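Local coordinates for proline-tRNA synthetase class II aaRS (Ybak RNA binding domain plus tRNA synthetase) (PDB 5XIO), which probably charges tRNA(Pro) with L-proline at the expense of ATP, and is bound here by the inhibitor halofuginone, at residues 111-116 against 239-244; 289-294 against 320-325; 425-430 against 491-496. One frame throughout, in Å; residues are numbered along the deposited sequence.

Interaction 1 of 3, residues 111-116 against 239-244; sequences SETIMY and KMFGVE. With HFG (7-bromo-6-chloro-3-{3-[(2R,3S)-3-hydroxypiperidin-2-yl]-2-oxopropyl}quinazolin-4(3H)-one), chain C.
F241 lays one face of its ring against the CB of Y116, a CH-pi contact in the class II synthetase core where the last turn of helix 236-241 meets the first turns of helix 112-122. Y116 CB stands 4.0 Å from the centroid of the F241 ring and 17° off its normal. The far end of the same ring reaches the preceding turn, with F241 CZ 4.2 Å from T113 CA. Phenylalanine suits this place because it is flat, long and wholly apolar, so it can spread over helix backbone and CB atoms alike. Just beyond it V243 adds a branch, CG2 lying 4.2 Å from Y116 O; G242 between them leaves the helix with positive phi, a conformation glycine adopts easily.

With its CG beside the backbone N (chi1 -67°), Y116 leans its ring back along the helix so that one face lies over E112 CA. Its ring also meets F237 edge-to-face, while its hydroxyl is hydrogen-bonded to H162 ND1: an apolar body with one polar tip.

From that first turn the E112 side chain leads away from F241 toward halofuginone, bent at chi2 (86°). OE1 is hydrogen-bonded to T110 OG1, which also bonds the inhibitor; this should help fix the carboxylate's rotation. The other oxygen, E112 OE2, accepts a 2.7 Å hydrogen bond from the piperidine nitrogen N1' of the inhibitor.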
loop_
_atom_site.group_PDB
_atom_site.type_symbol
_atom_site.label_atom_id
_atom_site.label_comp_id
_atom_site.label_asym_id
_atom_site.label_seq_id
_atom_site.Cartn_x
_atom_site.Cartn_y
_atom_site.Cartn_z
ATOM N N SER A 111 10.399 4.042 -12.185
ATOM C CA SER A 111 9.721 3.235 -13.142
ATOM C C SER A 111 9.584 3.592 -14.605
ATOM O O SER A 111 8.895 2.924 -15.280
ATOM C CB SER A 111 8.367 2.922 -12.586
ATOM O OG SER A 111 8.519 1.912 -11.698
ATOM N N GLU A 112 10.280 4.591 -15.096
ATOM C CA GLU A 112 10.173 4.995 -16.495
ATOM C C GLU A 112 10.480 3.934 -17.522
ATOM O O GLU A 112 9.802 3.809 -18.482
ATOM C CB GLU A 112 11.091 6.165 -16.780
ATOM C CG GLU A 112 10.579 7.500 -16.363
ATOM C CD GLU A 112 10.892 7.813 -14.918
ATOM O OE1 GLU A 112 11.538 7.035 -14.268
ATOM O OE2 GLU A 112 10.481 8.839 -14.440
ATOM N N THR A 113 11.526 3.190 -17.287
ATOM C CA THR A 113 11.995 2.162 -18.194
ATOM C C THR A 113 11.235 0.839 -18.087
ATOM O O THR A 113 11.358 -0.066 -18.957
ATOM C CB THR A 113 13.516 1.944 -18.051
ATOM O OG1 THR A 113 13.841 1.213 -16.857
ATOM C CG2 THR A 113 14.238 3.295 -18.074
ATOM N N ILE A 114 10.428 0.749 -17.044
ATOM C CA ILE A 114 9.561 -0.402 -16.769
ATOM C C ILE A 114 8.219 -0.053 -17.443
ATOM O O ILE A 114 7.624 -0.909 -18.097
ATOM C CB ILE A 114 9.425 -0.613 -15.203
ATOM C CG1 ILE A 114 10.778 -0.985 -14.579
ATOM C CG2 ILE A 114 8.411 -1.690 -14.799
ATOM C CD1 ILE A 114 10.818 -1.045 -13.062
ATOM N N MET A 115 7.781 1.216 -17.329
ATOM C CA MET A 115 6.438 1.594 -17.713
ATOM C C MET A 115 6.264 2.005 -19.172
ATOM O O MET A 115 5.270 1.669 -19.766
ATOM C CB MET A 115 5.890 2.739 -16.833
ATOM C CG MET A 115 5.426 2.332 -15.437
ATOM S SD MET A 115 4.998 3.752 -14.398
ATOM C CE MET A 115 3.372 4.166 -15.041
ATOM N N TYR A 116 7.204 2.777 -19.717
ATOM C CA TYR A 116 7.012 3.445 -20.991
ATOM C C TYR A 116 6.939 2.549 -22.237
ATOM O O TYR A 116 6.145 2.803 -23.139
ATOM C CB TYR A 116 8.054 4.557 -21.147
ATOM C CG TYR A 116 7.857 5.716 -20.147
ATOM C CD1 TYR A 116 6.728 5.772 -19.291
ATOM C CD2 TYR A 116 8.781 6.756 -20.071
ATOM C CE1 TYR A 116 6.537 6.812 -18.399
ATOM C CE2 TYR A 116 8.600 7.809 -19.180
ATOM C CZ TYR A 116 7.483 7.837 -18.331
ATOM O OH TYR A 116 7.309 8.890 -17.433
ATOM N N LYS A 239 9.662 10.130 -27.821
ATOM C CA LYS A 239 10.556 9.827 -28.963
ATOM C C LYS A 239 11.486 8.678 -28.663
ATOM O O LYS A 239 11.744 7.816 -29.495
ATOM C CB LYS A 239 11.378 11.045 -29.317
ATOM C CG LYS A 239 10.545 12.199 -29.847
ATOM C CD LYS A 239 11.472 13.352 -30.238
ATOM C CE LYS A 239 10.681 14.604 -30.596
ATOM N NZ LYS A 239 11.573 15.776 -30.794
ATOM N N MET A 240 11.960 8.633 -27.436
ATOM C CA MET A 240 12.897 7.586 -27.030
ATOM C C MET A 240 12.275 6.198 -26.996
ATOM O O MET A 240 12.975 5.202 -27.214
ATOM C CB MET A 240 13.449 7.943 -25.654
ATOM C CG MET A 240 14.658 7.145 -25.195
ATOM S SD MET A 240 15.011 7.554 -23.464
ATOM C CE MET A 240 15.189 9.342 -23.557
ATOM N N PHE A 241 10.974 6.115 -26.684
ATOM C CA PHE A 241 10.321 4.811 -26.529
ATOM C C PHE A 241 9.255 4.525 -27.570
ATOM O O PHE A 241 8.786 3.399 -27.662
ATOM C CB PHE A 241 9.692 4.686 -25.143
ATOM C CG PHE A 241 10.669 4.387 -24.071
ATOM C CD1 PHE A 241 11.040 3.086 -23.816
ATOM C CD2 PHE A 241 11.219 5.405 -23.318
ATOM C CE1 PHE A 241 11.943 2.793 -22.812
ATOM C CE2 PHE A 241 12.099 5.120 -22.294
ATOM C CZ PHE A 241 12.466 3.812 -22.043
ATOM N N GLY A 242 8.872 5.542 -28.329
ATOM C CA GLY A 242 8.011 5.361 -29.486
ATOM C C GLY A 242 6.560 5.498 -29.045
ATOM O O GLY A 242 5.724 4.654 -29.350
ATOM N N VAL A 243 6.262 6.587 -28.349
ATOM C CA VAL A 243 4.962 6.760 -27.766
ATOM C C VAL A 243 4.194 7.742 -28.576
ATOM O O VAL A 243 4.372 8.960 -28.443
ATOM C CB VAL A 243 5.034 7.266 -26.302
ATOM C CG1 VAL A 243 3.625 7.409 -25.739
ATOM C CG2 VAL A 243 5.832 6.300 -25.464
ATOM N N GLU A 244 3.322 7.206 -29.410
ATOM C CA GLU A 244 2.741 8.022 -30.467
ATOM C C GLU A 244 1.354 7.594 -30.880
ATOM O O GLU A 244 0.988 6.419 -30.850
ATOM C CB GLU A 244 3.673 8.143 -31.684
ATOM C CG GLU A 244 4.560 6.928 -31.991
ATOM C CD GLU A 244 5.255 6.994 -33.370
ATOM O OE1 GLU A 244 5.680 8.097 -33.817
ATOM O OE2 GLU A 244 5.379 5.926 -34.018
HETATM O "O4'" HFG C . 13.195 9.585 -10.510
HETATM C C21 HFG C . 13.499 10.497 -11.234
HETATM C "C3'" HFG C . 12.482 11.233 -12.097
HETATM C "C2'" HFG C . 11.047 11.010 -11.618
HETATM N "N1'" HFG C . 10.587 9.650 -11.853
HETATM C "C6'" HFG C . 9.162 9.526 -11.555
HETATM C "C5'" HFG C . 8.842 9.951 -10.132
HETATM C "C4'" HFG C . 9.381 11.344 -9.853
HETATM C C39 HFG C . 10.856 11.391 -10.168
HETATM O "O7'" HFG C . 11.337 12.702 -9.936
HETATM C "C1'" HFG C . 14.940 10.985 -11.371
HETATM N N3 HFG C . 15.872 9.967 -10.875
HETATM C C4 HFG C . 16.265 8.961 -11.737
HETATM O O11 HFG C . 15.837 8.880 -12.855
HETATM C C10 HFG C . 17.179 7.980 -11.149
HETATM C C5 HFG C . 17.639 6.903 -11.894
HETATM C C2 HFG C . 16.356 10.036 -9.630
HETATM N N1 HFG C . 17.159 9.211 -9.081
HETATM C C9 HFG C . 17.599 8.138 -9.841
HETATM C C8 HFG C . 18.469 7.221 -9.275
HETATM C C7 HFG C . 18.943 6.140 -10.003
HETATM BR BR1 HFG C . 20.106 4.914 -9.146
HETATM C C6 HFG C . 18.515 5.982 -11.327
HETATM CL CL1 HFG C . 19.064 4.677 -12.275
#

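Interaction 2 of 3, residues 289-294 against 320-325; sequences VQVIII and AGVRVK
The beta-alpha-beta crossover at the start of the anticodon-binding domain brings its two parallel strands, 291-295 and 324-326, together here, with helix 306-319 as the connection. G321 leaves that helix with positive phi in a Schellman motif, and the chain then runs in alongside V289-I294. R323 O is gripped by two donors, Q290 N at 3.0 Å and V291 N at 3.2 Å. Farther along, K325 N donates a hydrogen bond to V291 O at 3.1 Å, and K325 O accepts one from I293 N at 2.9 Å, the alternation expected of a parallel pair.

Before the strands pair, a side chain stands in for backbone. Q290 stretches out beyond CG (chi2 170°) and its OE1 accepts from R323 N at 3.1 Å, a nearly straight bond of 166° at the hydrogen. The amide lies over one face of the R323 guanidinium, the planes 34° apart; NE2 is hydrogen-bonded to P284 O and R323 NH2 to A287 O, so each donor has a carbonyl of its own.

On the side facing helix 306-319, V291 and V324 lie side by side, and I293 CD1 reaches V324 CG2 at 3.6 Å. Branched aliphatic residues fit extended backbone and a buried face; on the other face I292 is buried against W341 while K325, beside it, is exposed. Glutamine, carrying acceptor and donor on one flat group, can therefore prolong the strand pairing into irregular chain while its nitrogen ties back to P284 in the chain leading into the strand.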
loop_
_atom_site.group_PDB
_atom_site.type_symbol
_atom_site.label_atom_id
_atom_site.label_comp_id
_atom_site.label_asym_id
_atom_site.label_seq_id
_atom_site.Cartn_x
_atom_site.Cartn_y
_atom_site.Cartn_z
ATOM N N VAL A 289 -3.088 9.775 18.117
ATOM C CA VAL A 289 -3.998 10.132 19.231
ATOM C C VAL A 289 -3.996 11.657 19.444
ATOM O O VAL A 289 -2.943 12.215 19.676
ATOM C CB VAL A 289 -3.577 9.391 20.503
ATOM C CG1 VAL A 289 -4.238 9.985 21.717
ATOM C CG2 VAL A 289 -3.981 7.933 20.405
ATOM N N GLN A 290 -5.157 12.314 19.353
ATOM C CA GLN A 290 -5.274 13.761 19.585
ATOM C C GLN A 290 -5.513 14.197 21.059
ATOM O O GLN A 290 -5.077 15.289 21.501
ATOM C CB GLN A 290 -6.404 14.283 18.762
ATOM C CG GLN A 290 -6.218 13.982 17.265
ATOM C CD GLN A 290 -7.450 14.273 16.465
ATOM O OE1 GLN A 290 -8.540 13.909 16.888
ATOM N NE2 GLN A 290 -7.294 14.874 15.283
ATOM N N VAL A 291 -6.230 13.346 21.796
ATOM C CA VAL A 291 -6.607 13.587 23.208
ATOM C C VAL A 291 -6.354 12.319 23.988
ATOM O O VAL A 291 -6.823 11.218 23.568
ATOM C CB VAL A 291 -8.092 13.913 23.368
ATOM C CG1 VAL A 291 -8.418 14.113 24.847
ATOM C CG2 VAL A 291 -8.465 15.141 22.545
ATOM N N ILE A 292 -5.573 12.478 25.060
ATOM C CA ILE A 292 -5.377 11.463 26.060
ATOM C C ILE A 292 -5.981 11.902 27.430
ATOM O O ILE A 292 -5.743 13.004 27.926
ATOM C CB ILE A 292 -3.901 11.134 26.240
ATOM C CG1 ILE A 292 -3.744 9.822 27.026
ATOM C CG2 ILE A 292 -3.145 12.268 26.932
ATOM C CD1 ILE A 292 -4.180 8.565 26.268
ATOM N N ILE A 293 -6.789 11.030 28.022
ATOM C CA ILE A 293 -7.478 11.332 29.265
ATOM C C ILE A 293 -6.742 10.646 30.399
ATOM O O ILE A 293 -6.593 9.421 30.397
ATOM C CB ILE A 293 -8.920 10.830 29.224
ATOM C CG1 ILE A 293 -9.678 11.556 28.113
ATOM C CG2 ILE A 293 -9.585 11.011 30.598
ATOM C CD1 ILE A 293 -10.908 10.811 27.636
ATOM N N ILE A 294 -6.265 11.434 31.346
ATOM C CA ILE A 294 -5.537 10.884 32.479
ATOM C C ILE A 294 -6.269 11.169 33.791
ATOM O O ILE A 294 -6.268 12.309 34.261
ATOM C CB ILE A 294 -4.133 11.473 32.586
ATOM C CG1 ILE A 294 -3.368 11.203 31.290
ATOM C CG2 ILE A 294 -3.405 10.886 33.776
ATOM C CD1 ILE A 294 -2.041 11.910 31.246
ATOM N N ALA A 320 -18.111 12.814 18.220
ATOM C CA ALA A 320 -17.635 14.026 17.519
ATOM C C ALA A 320 -16.489 13.825 16.468
ATOM O O ALA A 320 -16.184 14.761 15.741
ATOM C CB ALA A 320 -17.237 15.092 18.546
ATOM N N GLY A 321 -15.867 12.637 16.407
ATOM C CA GLY A 321 -14.864 12.313 15.383
ATOM C C GLY A 321 -13.400 12.469 15.811
ATOM O O GLY A 321 -12.526 12.523 14.974
ATOM N N VAL A 322 -13.156 12.520 17.115
ATOM C CA VAL A 322 -11.847 12.803 17.723
ATOM C C VAL A 322 -11.244 11.486 18.160
ATOM O O VAL A 322 -11.978 10.625 18.684
ATOM C CB VAL A 322 -12.002 13.730 18.977
ATOM C CG1 VAL A 322 -10.733 13.818 19.815
ATOM C CG2 VAL A 322 -12.439 15.126 18.578
ATOM N N ARG A 323 -9.925 11.318 17.952
ATOM C CA ARG A 323 -9.206 10.094 18.361
ATOM C C ARG A 323 -8.669 10.312 19.787
ATOM O O ARG A 323 -7.856 11.195 20.049
ATOM C CB ARG A 323 -8.058 9.744 17.390
ATOM C CG ARG A 323 -8.481 9.637 15.924
ATOM C CD ARG A 323 -7.340 9.355 14.933
ATOM N NE ARG A 323 -6.373 10.452 14.748
ATOM C CZ ARG A 323 -6.489 11.464 13.887
ATOM N NH1 ARG A 323 -7.532 11.553 13.101
ATOM N NH2 ARG A 323 -5.553 12.407 13.830
ATOM N N VAL A 324 -9.120 9.470 20.701
ATOM C CA VAL A 324 -8.954 9.695 22.124
ATOM C C VAL A 324 -8.753 8.368 22.806
ATOM O O VAL A 324 -9.374 7.415 22.453
ATOM C CB VAL A 324 -10.200 10.406 22.700
ATOM C CG1 VAL A 324 -11.454 9.595 22.434
ATOM C CG2 VAL A 324 -10.029 10.713 24.194
ATOM N N LYS A 325 -7.860 8.321 23.780
ATOM C CA LYS A 325 -7.576 7.121 24.556
ATOM C C LYS A 325 -7.569 7.515 26.037
ATOM O O LYS A 325 -7.314 8.656 26.376
ATOM C CB LYS A 325 -6.204 6.528 24.184
ATOM C CG LYS A 325 -6.234 5.318 23.251
ATOM C CD LYS A 325 -4.927 4.502 23.287
ATOM C CE LYS A 325 -4.469 4.202 24.726
ATOM N NZ LYS A 325 -3.494 3.080 24.856
#

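Interaction 3 of 3, residues 425-430 against 491-496; sequences MVIAPW and FTLFGR
V426 and F494 exchange two backbone hydrogen bonds: V426 N gives to F494 O at 2.8 Å, nearly straight at 169°, and F494 N returns one to V426 O, also at 2.8 Å. Two residues on, A428 N donates to T492 O at 3.1 Å and T492 N to A428 O at 3.0 Å. The intervening pair, I427 with L493, turns its polar atoms outward: I427 is hydrogen-bonded through its backbone to I408 and V410, while its CA offers a weaker C-H contact to T492 O. P429 has no N-H to give, and it occupies a non-hydrogen-bonded position opposite F491, where none is needed for the pairing; its backbone is hydrogen-bonded instead to that of F482. F491 O accepts from Q470 NE2.

These antiparallel strands, 425-430 and 490-495, belong to the C-terminal zinc-binding domain of the synthetase, and strand 407-409 lies along the far edge of 425-430. The two faces of the 425-430/490-495 pair differ. On one, P429 CB sits over the F491 ring, 4.2 Å from the centroid, and I427 CG1 packs on F491 CB. On the other, F494 points its edge into the face of the W430 indole in a T-shaped stack, CZ 3.7 Å from W430 CD2 with the planes at 81°. W430 carries CG anti to its own N (chi1 -172°), which helps direct the large ring toward T492 and F494. Beyond the indole lie C436 and C481, two of the cysteines that bind the zinc ion.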
loop_
_atom_site.group_PDB
_atom_site.type_symbol
_atom_site.label_atom_id
_atom_site.label_comp_id
_atom_site.label_asym_id
_atom_site.label_seq_id
_atom_site.Cartn_x
_atom_site.Cartn_y
_atom_site.Cartn_z
ATOM N N MET A 425 18.736 31.593 3.922
ATOM C CA MET A 425 18.605 31.417 2.504
ATOM C C MET A 425 18.738 32.776 1.947
ATOM O O MET A 425 18.538 33.733 2.645
ATOM C CB MET A 425 17.229 30.916 2.155
ATOM C CG MET A 425 16.950 29.527 2.664
ATOM S SD MET A 425 15.595 28.634 1.876
ATOM C CE MET A 425 14.200 29.150 2.909
ATOM N N VAL A 426 19.004 32.847 0.653
ATOM C CA VAL A 426 19.275 34.061 0.016
ATOM C C VAL A 426 18.291 34.243 -1.152
ATOM O O VAL A 426 18.085 33.320 -1.970
ATOM C CB VAL A 426 20.749 34.048 -0.441
ATOM C CG1 VAL A 426 20.964 34.868 -1.696
ATOM C CG2 VAL A 426 21.628 34.598 0.642
ATOM N N ILE A 427 17.699 35.436 -1.259
ATOM C CA ILE A 427 16.989 35.744 -2.481
ATOM C C ILE A 427 17.769 36.827 -3.208
ATOM O O ILE A 427 18.161 37.798 -2.615
ATOM C CB ILE A 427 15.483 36.003 -2.272
ATOM C CG1 ILE A 427 14.798 36.106 -3.630
ATOM C CG2 ILE A 427 15.238 37.216 -1.374
ATOM C CD1 ILE A 427 13.324 35.787 -3.611
ATOM N N ALA A 428 18.054 36.600 -4.487
ATOM C CA ALA A 428 18.985 37.428 -5.220
ATOM C C ALA A 428 18.617 37.458 -6.725
ATOM O O ALA A 428 18.166 36.457 -7.272
ATOM C CB ALA A 428 20.405 36.923 -5.004
ATOM N N PRO A 429 18.788 38.612 -7.389
ATOM C CA PRO A 429 18.519 38.659 -8.822
ATOM C C PRO A 429 19.644 37.879 -9.534
ATOM O O PRO A 429 20.771 37.869 -9.024
ATOM C CB PRO A 429 18.617 40.138 -9.124
ATOM C CG PRO A 429 19.596 40.683 -8.122
ATOM C CD PRO A 429 19.499 39.811 -6.917
ATOM N N TRP A 430 19.335 37.198 -10.633
ATOM C CA TRP A 430 20.214 36.178 -11.169
ATOM C C TRP A 430 19.941 35.984 -12.647
ATOM O O TRP A 430 18.829 36.140 -13.123
ATOM C CB TRP A 430 19.976 34.858 -10.450
ATOM C CG TRP A 430 20.979 33.774 -10.809
ATOM C CD1 TRP A 430 22.302 33.932 -10.915
ATOM C CD2 TRP A 430 20.716 32.395 -11.130
ATOM N NE1 TRP A 430 22.889 32.766 -11.306
ATOM C CE2 TRP A 430 21.934 31.805 -11.439
ATOM C CE3 TRP A 430 19.578 31.616 -11.175
ATOM C CZ2 TRP A 430 22.056 30.470 -11.771
ATOM C CZ3 TRP A 430 19.706 30.278 -11.483
ATOM C CH2 TRP A 430 20.920 29.729 -11.809
ATOM N N PHE A 491 14.314 37.004 -9.784
ATOM C CA PHE A 491 14.826 36.658 -8.501
ATOM C C PHE A 491 14.808 35.168 -8.265
ATOM O O PHE A 491 13.944 34.486 -8.749
ATOM C CB PHE A 491 14.096 37.396 -7.395
ATOM C CG PHE A 491 14.510 38.827 -7.273
ATOM C CD1 PHE A 491 13.884 39.793 -8.010
ATOM C CD2 PHE A 491 15.550 39.193 -6.418
ATOM C CE1 PHE A 491 14.276 41.116 -7.923
ATOM C CE2 PHE A 491 15.940 40.529 -6.288
ATOM C CZ PHE A 491 15.309 41.489 -7.062
ATOM N N THR A 492 15.789 34.681 -7.492
ATOM C CA THR A 492 16.011 33.261 -7.288
ATOM C C THR A 492 16.471 32.987 -5.898
ATOM O O THR A 492 17.164 33.787 -5.295
ATOM C CB THR A 492 17.021 32.761 -8.316
ATOM O OG1 THR A 492 16.412 32.916 -9.596
ATOM C CG2 THR A 492 17.367 31.301 -8.125
ATOM N N LEU A 493 16.056 31.837 -5.388
ATOM C CA LEU A 493 16.315 31.456 -4.004
ATOM C C LEU A 493 17.488 30.513 -4.007
ATOM O O LEU A 493 17.557 29.599 -4.842
ATOM C CB LEU A 493 15.103 30.769 -3.466
ATOM C CG LEU A 493 14.801 30.777 -1.989
ATOM C CD1 LEU A 493 14.423 32.156 -1.444
ATOM C CD2 LEU A 493 13.646 29.791 -1.774
ATOM N N PHE A 494 18.437 30.789 -3.110
ATOM C CA PHE A 494 19.677 30.078 -3.026
ATOM C C PHE A 494 19.836 29.708 -1.572
ATOM O O PHE A 494 19.315 30.403 -0.687
ATOM C CB PHE A 494 20.876 30.970 -3.387
ATOM C CG PHE A 494 21.021 31.287 -4.859
ATOM C CD1 PHE A 494 21.776 30.472 -5.688
ATOM C CD2 PHE A 494 20.441 32.435 -5.414
ATOM C CE1 PHE A 494 21.910 30.762 -7.037
ATOM C CE2 PHE A 494 20.582 32.730 -6.754
ATOM C CZ PHE A 494 21.315 31.897 -7.555
ATOM N N GLY A 495 20.589 28.625 -1.347
ATOM C CA GLY A 495 21.006 28.184 -0.022
ATOM C C GLY A 495 21.782 26.858 -0.043
ATOM O O GLY A 495 22.077 26.278 -1.090
ATOM N N ARG A 496 22.159 26.407 1.138
ATOM C CA ARG A 496 22.806 25.096 1.331
ATOM C C ARG A 496 21.717 24.062 1.515
ATOM O O ARG A 496 20.722 24.310 2.163
ATOM C CB ARG A 496 23.729 25.110 2.588
ATOM C CG ARG A 496 24.938 26.026 2.560
ATOM C CD ARG A 496 25.831 25.805 3.773
ATOM N NE ARG A 496 27.115 26.522 3.650
ATOM C CZ ARG A 496 27.590 27.407 4.518
ATOM N NH1 ARG A 496 26.912 27.729 5.600
ATOM N NH2 ARG A 496 28.752 27.989 4.285
#

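Overall arrangement
The three contacts follow one another along the chain, each closing before the next opens, and fall in successive parts of the synthetase: catalytic core, anticodon-binding domain and C-terminal zinc domain. None touches another. Centres of interactions 1 and 3 are about 36 Å apart, those of 2 and 3 about 44 Å, and those of 1 and 2 about 49 Å; interaction 2 lies across the chain's centre from both others. Interaction 1 joins two helices, of which 112-122 supplies E112 to the inhibitor pocket, whereas interactions 2 and 3 pair strands. Strand 462-467 joins the C-terminal part to core strand 195-198; the anticodon-binding domain's five-stranded sheet shares no strand with them, consistent with a separate tRNA-recognition module.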